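4-alpha-glucanotransferase (Aquifex aeolicus, PDB 1TZ7) belongs to the amylomaltases, also known as disproportionating enzymes or D-enzymes, and is built on a beta/alpha barrel. Local coordinates at residues A[288-293]-A[343-348]; A[350-355]-A[364-369]. One frame throughout, in Å; residues are numbered along the deposited sequence.

Interaction 1 of 2, residues A[288-293]-A[343-348]; sequences WWIRRV and SYFPKN
Two aromatic rings at the end of helix 334-344 each take an aliphatic group on one face: Ile290 CD1 lies over Tyr344 and Val293 CG1 over Phe345, while the Ile290 carbonyl oxygen sits at the edge of the Phe345 ring, near its plane. Both are CH-pi contacts of helix 287-297 with the C-terminal end of helix 334-344 and the residue after it; these neighbouring helices of a beta/alpha barrel lead into the adjacent parallel strands 302-305 and 350-352. Ile290 meets Tyr344 with two methyls. CD1 stands 4.1 Å from the centroid of the Tyr344 ring, whereas CG2, anti to the backbone N, comes down obliquely beyond the rim, nearest Tyr344 CD2 at 3.6 Å; the side chains cross at about a right angle. Val293 sits closer to its partner, CG1 being 3.5 Å from the centroid of the Phe345 ring and, like Ile290 CD1 on its ring, 17° off the normal. A chi1 of 170° swings this methyl anti to the backbone N and onto the ring. No hydrogen bond crosses the contact. Tyr344 is at the exposed margin, but Ile290, Val293 and Phe345 are buried; Leu294 and Leu297 of helix 287-297 also touch Phe345, and Lys340 and Leu341 touch Ile290. Phe345 is the first residue to leave helical geometry, and it opens a type I turn closed by the bond from Asn348 N to Phe345 O (3.1 Å). The closest approach is that of Val293 CG1 to Phe345 CE1, 3.4 Å, and the same methyl lies within about 4.1 Å of all six Phe345 ring carbons.

Interaction 2 of 2, residues A[350-355]-A[364-369]; sequences FIAEDL and YLRETF
Ala352, the last residue of strand 350-352, and Arg366, in the final turns of helix 360-368, bring their backbones closest, with 7.3 Å between the CA of Ala352 and the CA of Arg366. The Ala352 methyl rests against the aliphatic part of the arginine, CB to Arg366 CG at 3.9 Å. Beyond that point the Arg366 chain, its CG anti to the backbone N (chi1 -165°), bends at chi2 and chi3 and turns its guanidinium to the carboxylate of Asp354. A single oxygen takes the salt bridge: Asp354 OD1 lies 2.9 Å from Arg366 NE and 3.1 Å from Arg366 NH2. Both hydrogen bonds are weak and strongly bent, as fits one oxygen shared by two N-H groups and set oblique to the guanidinium; the carboxylate and guanidinium planes stand 89° apart. The other carboxylate oxygen, OD2, accepts from Ser374 N, so the buried aspartate has partners for both oxygens. Arg366 NH1 makes a longer, weak salt bridge to Glu367 OE2 (3.4 Å), extending the network toward the exposed side of the helix. Phe308 touches both Ala352 and the arginine. After the strand, Glu353 OE1 accepts from Leu355 N at 3.2 Å, while its OE2 accepts from His307 N, tying this loop to the one that follows strand 302-305. Ala352 also makes a backbone hydrogen bond to Pro372 and gives its O to Ser374 OG. Strand 350-352, helix 360-368 and parallel strand 373-376 thus form a beta-alpha-beta unit of the kind repeated round a beta/alpha barrel.

Overall arrangement
The contacts follow each other along the chain, their centres about 15 Å apart, and helix 334-344 leads into strand 350-352 to join them. Interaction 1 packs one helix on another, whereas interaction 2 sets a strand and the loop after it against the next helix. Both are largely buried, though a tyrosine carries interaction 1 to the surface. Their chemistry differs: methyl groups on ring faces without a polar bond in 288-293 with 343-348, a buried ion pair beside a small apolar touch in 350-355 with 364-369. They touch where Val293 CG2 packs on Phe350 CE1 (3.9 Å) and where Asn348 ND2 lies against Phe369 O (3.1 Å); Leu342 of helix 334-344 touches both Asn348 and Phe369.

Interaction 1 of 2, residues A[288-293]-A[343-348]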
ATOM      1  N   TRP A 288      18.833   6.290   2.369  1.00 28.80           N
ATOM      2  CA  TRP A 288      17.704   5.608   3.010  1.00 28.96           C
ATOM      3  C   TRP A 288      16.550   5.444   2.024  1.00 20.69           C
ATOM      4  O   TRP A 288      15.953   4.375   1.930  1.00 27.52           O
ATOM      5  CB  TRP A 288      17.235   6.390   4.237  1.00 30.37           C
ATOM      6  CG  TRP A 288      16.128   5.722   4.988  1.00 29.57           C
ATOM      7  CD1 TRP A 288      16.240   4.674   5.851  1.00 41.88           C
ATOM      8  CD2 TRP A 288      14.738   6.063   4.951  1.00 29.11           C
ATOM      9  NE1 TRP A 288      15.004   4.338   6.353  1.00 34.85           N
ATOM     10  CE2 TRP A 288      14.063   5.176   5.816  1.00 31.53           C
ATOM     11  CE3 TRP A 288      13.986   7.031   4.270  1.00 29.72           C
ATOM     12  CZ2 TRP A 288      12.680   5.228   6.021  1.00 30.27           C
ATOM     13  CZ3 TRP A 288      12.613   7.079   4.476  1.00 31.06           C
ATOM     14  CH2 TRP A 288      11.978   6.183   5.345  1.00 32.54           C
ATOM     15  N   TRP A 289      16.251   6.505   1.283  1.00 24.79           N
ATOM     16  CA  TRP A 289      15.202   6.454   0.270  1.00 26.22           C
ATOM     17  C   TRP A 289      15.581   5.511  -0.873  1.00 28.74           C
ATOM     18  O   TRP A 289      14.738   4.794  -1.398  1.00 28.21           O
ATOM     19  CB  TRP A 289      14.904   7.860  -0.271  1.00 30.99           C
ATOM     20  CG  TRP A 289      13.781   8.520   0.445  1.00 30.22           C
ATOM     21  CD1 TRP A 289      13.869   9.523   1.368  1.00 32.35           C
ATOM     22  CD2 TRP A 289      12.390   8.213   0.320  1.00 27.80           C
ATOM     23  NE1 TRP A 289      12.615   9.864   1.817  1.00 37.24           N
ATOM     24  CE2 TRP A 289      11.688   9.074   1.188  1.00 36.25           C
ATOM     25  CE3 TRP A 289      11.658   7.297  -0.449  1.00 38.60           C
ATOM     26  CZ2 TRP A 289      10.299   9.043   1.311  1.00 30.84           C
ATOM     27  CZ3 TRP A 289      10.275   7.271  -0.323  1.00 42.37           C
ATOM     28  CH2 TRP A 289       9.615   8.137   0.546  1.00 33.38           C
ATOM     29  N   ILE A 290      16.852   5.517  -1.245  1.00 25.13           N
ATOM     30  CA  ILE A 290      17.354   4.589  -2.248  1.00 27.52           C
ATOM     31  C   ILE A 290      17.165   3.139  -1.788  1.00 25.04           C
ATOM     32  O   ILE A 290      16.741   2.291  -2.561  1.00 27.85           O
ATOM     33  CB  ILE A 290      18.842   4.869  -2.536  1.00 27.71           C
ATOM     34  CG1 ILE A 290      18.980   6.147  -3.363  1.00 29.06           C
ATOM     35  CG2 ILE A 290      19.490   3.672  -3.275  1.00 25.68           C
ATOM     36  CD1 ILE A 290      20.361   6.749  -3.331  1.00 25.90           C
ATOM     37  N   ARG A 291      17.481   2.869  -0.523  1.00 26.10           N
ATOM     38  CA  ARG A 291      17.310   1.527   0.036  1.00 28.64           C
ATOM     39  C   ARG A 291      15.830   1.117   0.068  1.00 24.84           C
ATOM     40  O   ARG A 291      15.503  -0.043  -0.157  1.00 25.93           O
ATOM     41  CB  ARG A 291      17.918   1.444   1.443  1.00 25.83           C
ATOM     42  CG  ARG A 291      19.448   1.278   1.448  1.00 48.63           C
ATOM     43  CD  ARG A 291      19.993   0.577   2.684  1.00 69.15           C
ATOM     44  NE  ARG A 291      19.587   1.246   3.922  1.00 84.37           N
ATOM     45  CZ  ARG A 291      20.176   2.337   4.422  1.00 84.55           C
ATOM     46  NH1 ARG A 291      19.729   2.870   5.552  1.00 68.73           N
ATOM     47  NH2 ARG A 291      21.211   2.894   3.795  1.00 81.44           N
ATOM     48  N   ARG A 292      14.946   2.081   0.344  1.00 26.08           N
ATOM     49  CA  ARG A 292      13.494   1.834   0.310  1.00 28.89           C
ATOM     50  C   ARG A 292      13.054   1.375  -1.071  1.00 33.62           C
ATOM     51  O   ARG A 292      12.258   0.450  -1.204  1.00 28.43           O
ATOM     52  CB  ARG A 292      12.722   3.106   0.671  1.00 32.14           C
ATOM     53  CG  ARG A 292      12.469   3.291   2.121  1.00 43.16           C
ATOM     54  CD  ARG A 292      11.357   4.287   2.417  1.00 41.76           C
ATOM     55  NE  ARG A 292      10.028   3.700   2.242  1.00 35.25           N
ATOM     56  CZ  ARG A 292       8.893   4.392   2.280  1.00 33.41           C
ATOM     57  NH1 ARG A 292       7.734   3.772   2.120  1.00 33.30           N
ATOM     58  NH2 ARG A 292       8.916   5.710   2.483  1.00 35.68           N
ATOM     59  N   VAL A 293      13.564   2.043  -2.097  1.00 29.57           N
ATOM     60  CA  VAL A 293      13.161   1.768  -3.467  1.00 28.73           C
ATOM     61  C   VAL A 293      13.712   0.424  -3.914  1.00 24.41           C
ATOM     62  O   VAL A 293      12.984  -0.399  -4.447  1.00 28.33           O
ATOM     63  CB  VAL A 293      13.627   2.890  -4.430  1.00 30.15           C
ATOM     64  CG1 VAL A 293      13.414   2.486  -5.892  1.00 33.29           C
ATOM     65  CG2 VAL A 293      12.891   4.184  -4.124  1.00 33.49           C
ATOM     66  N   SER A 343      18.606   8.201 -11.577  1.00 25.03           N
ATOM     67  CA  SER A 343      19.936   7.775 -11.997  1.00 24.58           C
ATOM     68  C   SER A 343      20.200   6.340 -11.548  1.00 24.86           C
ATOM     69  O   SER A 343      20.780   5.539 -12.288  1.00 24.78           O
ATOM     70  CB  SER A 343      21.005   8.697 -11.427  1.00 25.27           C
ATOM     71  OG  SER A 343      20.935   9.975 -12.006  1.00 25.62           O
ATOM     72  N   TYR A 344      19.765   6.026 -10.332  1.00 25.17           N
ATOM     73  CA  TYR A 344      19.902   4.680  -9.776  1.00 23.70           C
ATOM     74  C   TYR A 344      18.896   3.723 -10.410  1.00 29.39           C
ATOM     75  O   TYR A 344      19.182   2.529 -10.582  1.00 24.82           O
ATOM     76  CB  TYR A 344      19.681   4.710  -8.256  1.00 22.48           C
ATOM     77  CG  TYR A 344      20.929   4.974  -7.455  1.00 22.48           C
ATOM     78  CD1 TYR A 344      21.755   6.052  -7.750  1.00 24.45           C
ATOM     79  CD2 TYR A 344      21.283   4.147  -6.397  1.00 24.72           C
ATOM     80  CE1 TYR A 344      22.896   6.296  -7.018  1.00 26.97           C
ATOM     81  CE2 TYR A 344      22.426   4.382  -5.654  1.00 19.15           C
ATOM     82  CZ  TYR A 344      23.227   5.453  -5.963  1.00 19.54           C
ATOM     83  OH  TYR A 344      24.360   5.683  -5.231  1.00 19.14           O
ATOM     84  N   PHE A 345      17.717   4.252 -10.753  1.00 24.17           N
ATOM     85  CA  PHE A 345      16.611   3.441 -11.285  1.00 24.87           C
ATOM     86  C   PHE A 345      16.061   4.063 -12.576  1.00 27.81           C
ATOM     87  O   PHE A 345      14.918   4.538 -12.608  1.00 26.69           O
ATOM     88  CB  PHE A 345      15.495   3.328 -10.246  1.00 27.19           C
ATOM     89  CG  PHE A 345      15.969   2.841  -8.916  1.00 34.94           C
ATOM     90  CD1 PHE A 345      16.165   3.725  -7.862  1.00 27.40           C
ATOM     91  CD2 PHE A 345      16.240   1.498  -8.718  1.00 23.55           C
ATOM     92  CE1 PHE A 345      16.623   3.267  -6.628  1.00 31.32           C
ATOM     93  CE2 PHE A 345      16.693   1.038  -7.492  1.00 27.54           C
ATOM     94  CZ  PHE A 345      16.889   1.921  -6.448  1.00 27.78           C
ATOM     95  N   PRO A 346      16.879   4.060 -13.629  1.00 24.82           N
ATOM     96  CA  PRO A 346      16.580   4.819 -14.861  1.00 26.03           C
ATOM     97  C   PRO A 346      15.384   4.298 -15.696  1.00 28.77           C
ATOM     98  O   PRO A 346      14.919   5.015 -16.577  1.00 34.99           O
ATOM     99  CB  PRO A 346      17.881   4.713 -15.660  1.00 23.51           C
ATOM    100  CG  PRO A 346      18.544   3.467 -15.158  1.00 30.20           C
ATOM    101  CD  PRO A 346      18.172   3.350 -13.714  1.00 24.10           C
ATOM    102  N   LYS A 347      14.902   3.087 -15.425  1.00 28.98           N
ATOM    103  CA  LYS A 347      13.743   2.557 -16.164  1.00 28.20           C
ATOM    104  C   LYS A 347      12.406   3.110 -15.591  1.00 31.77           C
ATOM    105  O   LYS A 347      11.335   2.886 -16.154  1.00 46.78           O
ATOM    106  CB  LYS A 347      13.764   1.027 -16.162  1.00 24.45           C
ATOM    107  CG  LYS A 347      15.001   0.436 -16.902  1.00 26.01           C
ATOM    108  CD  LYS A 347      14.868  -1.071 -17.149  1.00 26.77           C
ATOM    109  CE  LYS A 347      15.187  -1.871 -15.900  1.00 25.75           C
ATOM    110  NZ  LYS A 347      15.237  -3.328 -16.167  1.00 27.39           N
ATOM    111  N   ASN A 348      12.513   3.841 -14.479  1.00 28.46           N
ATOM    112  CA  ASN A 348      11.406   4.636 -13.902  1.00 29.74           C
ATOM    113  C   ASN A 348      10.202   3.805 -13.460  1.00 27.93           C
ATOM    114  O   ASN A 348       9.224   3.658 -14.199  1.00 29.21           O
ATOM    115  CB  ASN A 348      10.958   5.753 -14.843  1.00 28.92           C
ATOM    116  CG  ASN A 348      10.164   6.854 -14.107  1.00 26.11           C
ATOM    117  OD1 ASN A 348       9.754   6.675 -12.951  1.00 25.88           O
ATOM    118  ND2 ASN A 348       9.953   7.984 -14.773  1.00 29.99           N
TER

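Interaction 2 of 2, residues A[350-355]-A[364-369]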
ATOM      1  N   PHE A 350       8.273   4.636 -10.996  1.00 30.23           N
ATOM      2  CA  PHE A 350       7.489   5.489 -10.101  1.00 28.99           C
ATOM      3  C   PHE A 350       6.141   5.884 -10.696  1.00 29.57           C
ATOM      4  O   PHE A 350       6.031   6.187 -11.891  1.00 25.78           O
ATOM      5  CB  PHE A 350       8.281   6.730  -9.715  1.00 31.36           C
ATOM      6  CG  PHE A 350       9.590   6.424  -9.056  1.00 30.93           C
ATOM      7  CD1 PHE A 350       9.626   5.811  -7.810  1.00 33.55           C
ATOM      8  CD2 PHE A 350      10.793   6.729  -9.687  1.00 35.37           C
ATOM      9  CE1 PHE A 350      10.845   5.515  -7.197  1.00 35.30           C
ATOM     10  CE2 PHE A 350      12.001   6.436  -9.082  1.00 45.72           C
ATOM     11  CZ  PHE A 350      12.024   5.828  -7.832  1.00 35.12           C
ATOM     12  N   ILE A 351       5.115   5.852  -9.847  1.00 28.67           N
ATOM     13  CA  ILE A 351       3.820   6.438 -10.146  1.00 28.47           C
ATOM     14  C   ILE A 351       3.485   7.423  -9.036  1.00 28.49           C
ATOM     15  O   ILE A 351       3.668   7.123  -7.867  1.00 31.63           O
ATOM     16  CB  ILE A 351       2.720   5.326 -10.207  1.00 26.47           C
ATOM     17  CG1 ILE A 351       2.976   4.381 -11.378  1.00 32.34           C
ATOM     18  CG2 ILE A 351       1.336   5.948 -10.318  1.00 36.42           C
ATOM     19  CD1 ILE A 351       2.176   3.079 -11.306  1.00 43.28           C
ATOM     20  N   ALA A 352       3.000   8.595  -9.406  1.00 25.98           N
ATOM     21  CA  ALA A 352       2.686   9.625  -8.432  1.00 29.06           C
ATOM     22  C   ALA A 352       1.222   9.544  -8.018  1.00 35.54           C
ATOM     23  O   ALA A 352       0.330   9.596  -8.864  1.00 35.55           O
ATOM     24  CB  ALA A 352       2.992  10.998  -9.002  1.00 29.22           C
ATOM     25  N   GLU A 353       0.982   9.410  -6.708  1.00 39.60           N
ATOM     26  CA  GLU A 353      -0.308   9.767  -6.128  1.00 37.64           C
ATOM     27  C   GLU A 353      -0.363  11.270  -5.936  1.00 34.91           C
ATOM     28  O   GLU A 353       0.064  11.802  -4.893  1.00 31.31           O
ATOM     29  CB  GLU A 353      -0.532   9.054  -4.792  1.00 40.08           C
ATOM     30  CG  GLU A 353      -1.956   9.207  -4.242  1.00 44.01           C
ATOM     31  CD  GLU A 353      -2.097  10.368  -3.258  1.00 43.03           C
ATOM     32  OE1 GLU A 353      -2.739  11.385  -3.612  1.00 48.55           O
ATOM     33  OE2 GLU A 353      -1.573  10.261  -2.133  1.00 46.54           O
ATOM     34  N   ASP A 354      -0.880  11.955  -6.946  1.00 37.31           N
ATOM     35  CA  ASP A 354      -0.852  13.406  -6.993  1.00 35.30           C
ATOM     36  C   ASP A 354      -2.264  13.947  -6.925  1.00 37.67           C
ATOM     37  O   ASP A 354      -2.607  14.912  -7.600  1.00 42.35           O
ATOM     38  CB  ASP A 354      -0.144  13.891  -8.279  1.00 36.41           C
ATOM     39  CG  ASP A 354      -0.777  13.338  -9.544  1.00 39.71           C
ATOM     40  OD1 ASP A 354      -0.460  13.840 -10.641  1.00 36.02           O
ATOM     41  OD2 ASP A 354      -1.605  12.409  -9.538  1.00 34.33           O
ATOM     42  N   LEU A 355      -3.084  13.310  -6.100  1.00 42.59           N
ATOM     43  CA  LEU A 355      -4.429  13.777  -5.837  1.00 45.94           C
ATOM     44  C   LEU A 355      -4.433  14.627  -4.559  1.00 53.24           C
ATOM     45  O   LEU A 355      -3.884  14.221  -3.530  1.00 61.72           O
ATOM     46  CB  LEU A 355      -5.380  12.578  -5.676  1.00 44.24           C
ATOM     47  CG  LEU A 355      -5.270  11.470  -6.743  1.00 48.45           C
ATOM     48  CD1 LEU A 355      -5.830  10.145  -6.217  1.00 52.96           C
ATOM     49  CD2 LEU A 355      -5.978  11.880  -8.017  1.00 51.44           C
ATOM     50  N   TYR A 364       5.016  20.315 -12.068  1.00 27.49           N
ATOM     51  CA  TYR A 364       6.302  20.492 -12.729  1.00 28.56           C
ATOM     52  C   TYR A 364       7.327  19.473 -12.259  1.00 29.09           C
ATOM     53  O   TYR A 364       8.084  18.958 -13.053  1.00 24.51           O
ATOM     54  CB  TYR A 364       6.846  21.890 -12.501  1.00 28.27           C
ATOM     55  CG  TYR A 364       8.079  22.176 -13.324  1.00 37.70           C
ATOM     56  CD1 TYR A 364       7.986  22.388 -14.694  1.00 33.28           C
ATOM     57  CD2 TYR A 364       9.343  22.214 -12.735  1.00 36.83           C
ATOM     58  CE1 TYR A 364       9.114  22.643 -15.460  1.00 39.81           C
ATOM     59  CE2 TYR A 364      10.479  22.468 -13.494  1.00 36.85           C
ATOM     60  CZ  TYR A 364      10.354  22.683 -14.860  1.00 40.05           C
ATOM     61  OH  TYR A 364      11.467  22.936 -15.624  1.00 49.47           O
ATOM     62  N   LEU A 365       7.347  19.192 -10.955  1.00 30.32           N
ATOM     63  CA  LEU A 365       8.253  18.174 -10.408  1.00 27.64           C
ATOM     64  C   LEU A 365       7.944  16.821 -11.019  1.00 27.92           C
ATOM     65  O   LEU A 365       8.833  16.128 -11.484  1.00 27.00           O
ATOM     66  CB  LEU A 365       8.133  18.097  -8.881  1.00 26.24           C
ATOM     67  CG  LEU A 365       8.980  17.011  -8.194  1.00 35.35           C
ATOM     68  CD1 LEU A 365      10.466  17.314  -8.337  1.00 37.12           C
ATOM     69  CD2 LEU A 365       8.598  16.876  -6.727  1.00 37.68           C
ATOM     70  N   ARG A 366       6.667  16.460 -11.019  1.00 24.69           N
ATOM     71  CA  ARG A 366       6.223  15.191 -11.570  1.00 28.38           C
ATOM     72  C   ARG A 366       6.643  15.051 -13.041  1.00 28.60           C
ATOM     73  O   ARG A 366       7.213  14.049 -13.430  1.00 27.36           O
ATOM     74  CB  ARG A 366       4.701  15.068 -11.447  1.00 32.78           C
ATOM     75  CG  ARG A 366       4.173  13.658 -11.655  1.00 38.18           C
ATOM     76  CD  ARG A 366       3.004  13.576 -12.607  1.00 50.39           C
ATOM     77  NE  ARG A 366       1.923  14.472 -12.224  1.00 45.48           N
ATOM     78  CZ  ARG A 366       1.337  15.349 -13.047  1.00 56.21           C
ATOM     79  NH1 ARG A 366       1.729  15.456 -14.313  1.00 55.50           N
ATOM     80  NH2 ARG A 366       0.354  16.123 -12.598  1.00 46.12           N
ATOM     81  N   GLU A 367       6.355  16.074 -13.836  1.00 29.40           N
ATOM     82  CA  GLU A 367       6.519  15.993 -15.286  1.00 34.46           C
ATOM     83  C   GLU A 367       7.984  16.152 -15.700  1.00 29.10           C
ATOM     84  O   GLU A 367       8.384  15.699 -16.764  1.00 33.70           O
ATOM     85  CB  GLU A 367       5.660  17.052 -15.978  1.00 34.99           C
ATOM     86  CG  GLU A 367       4.161  16.767 -15.899  1.00 44.01           C
ATOM     87  CD  GLU A 367       3.340  17.633 -16.847  1.00 63.45           C
ATOM     88  OE1 GLU A 367       3.872  18.650 -17.351  1.00 60.72           O
ATOM     89  OE2 GLU A 367       2.162  17.296 -17.084  1.00 69.58           O
ATOM     90  N   THR A 368       8.777  16.796 -14.850  1.00 31.32           N
ATOM     91  CA  THR A 368      10.207  16.937 -15.100  1.00 32.80           C
ATOM     92  C   THR A 368      10.875  15.559 -15.154  1.00 30.89           C
ATOM     93  O   THR A 368      11.801  15.340 -15.933  1.00 28.20           O
ATOM     94  CB  THR A 368      10.868  17.805 -13.990  1.00 34.78           C
ATOM     95  OG1 THR A 368      10.506  19.179 -14.165  1.00 45.64           O
ATOM     96  CG2 THR A 368      12.391  17.807 -14.122  1.00 47.89           C
ATOM     97  N   PHE A 369      10.391  14.633 -14.326  1.00 30.32           N
ATOM     98  CA  PHE A 369      10.965  13.292 -14.256  1.00 30.13           C
ATOM     99  C   PHE A 369      10.074  12.245 -14.929  1.00 30.65           C
ATOM    100  O   PHE A 369      10.280  11.041 -14.751  1.00 30.06           O
ATOM    101  CB  PHE A 369      11.229  12.919 -12.810  1.00 34.61           C
ATOM    102  CG  PHE A 369      12.276  13.759 -12.163  1.00 30.85           C
ATOM    103  CD1 PHE A 369      11.930  14.758 -11.263  1.00 31.20           C
ATOM    104  CD2 PHE A 369      13.618  13.569 -12.467  1.00 31.82           C
ATOM    105  CE1 PHE A 369      12.901  15.540 -10.674  1.00 27.98           C
ATOM    106  CE2 PHE A 369      14.593  14.350 -11.880  1.00 30.18           C
ATOM    107  CZ  PHE A 369      14.239  15.335 -10.983  1.00 32.54           C
TER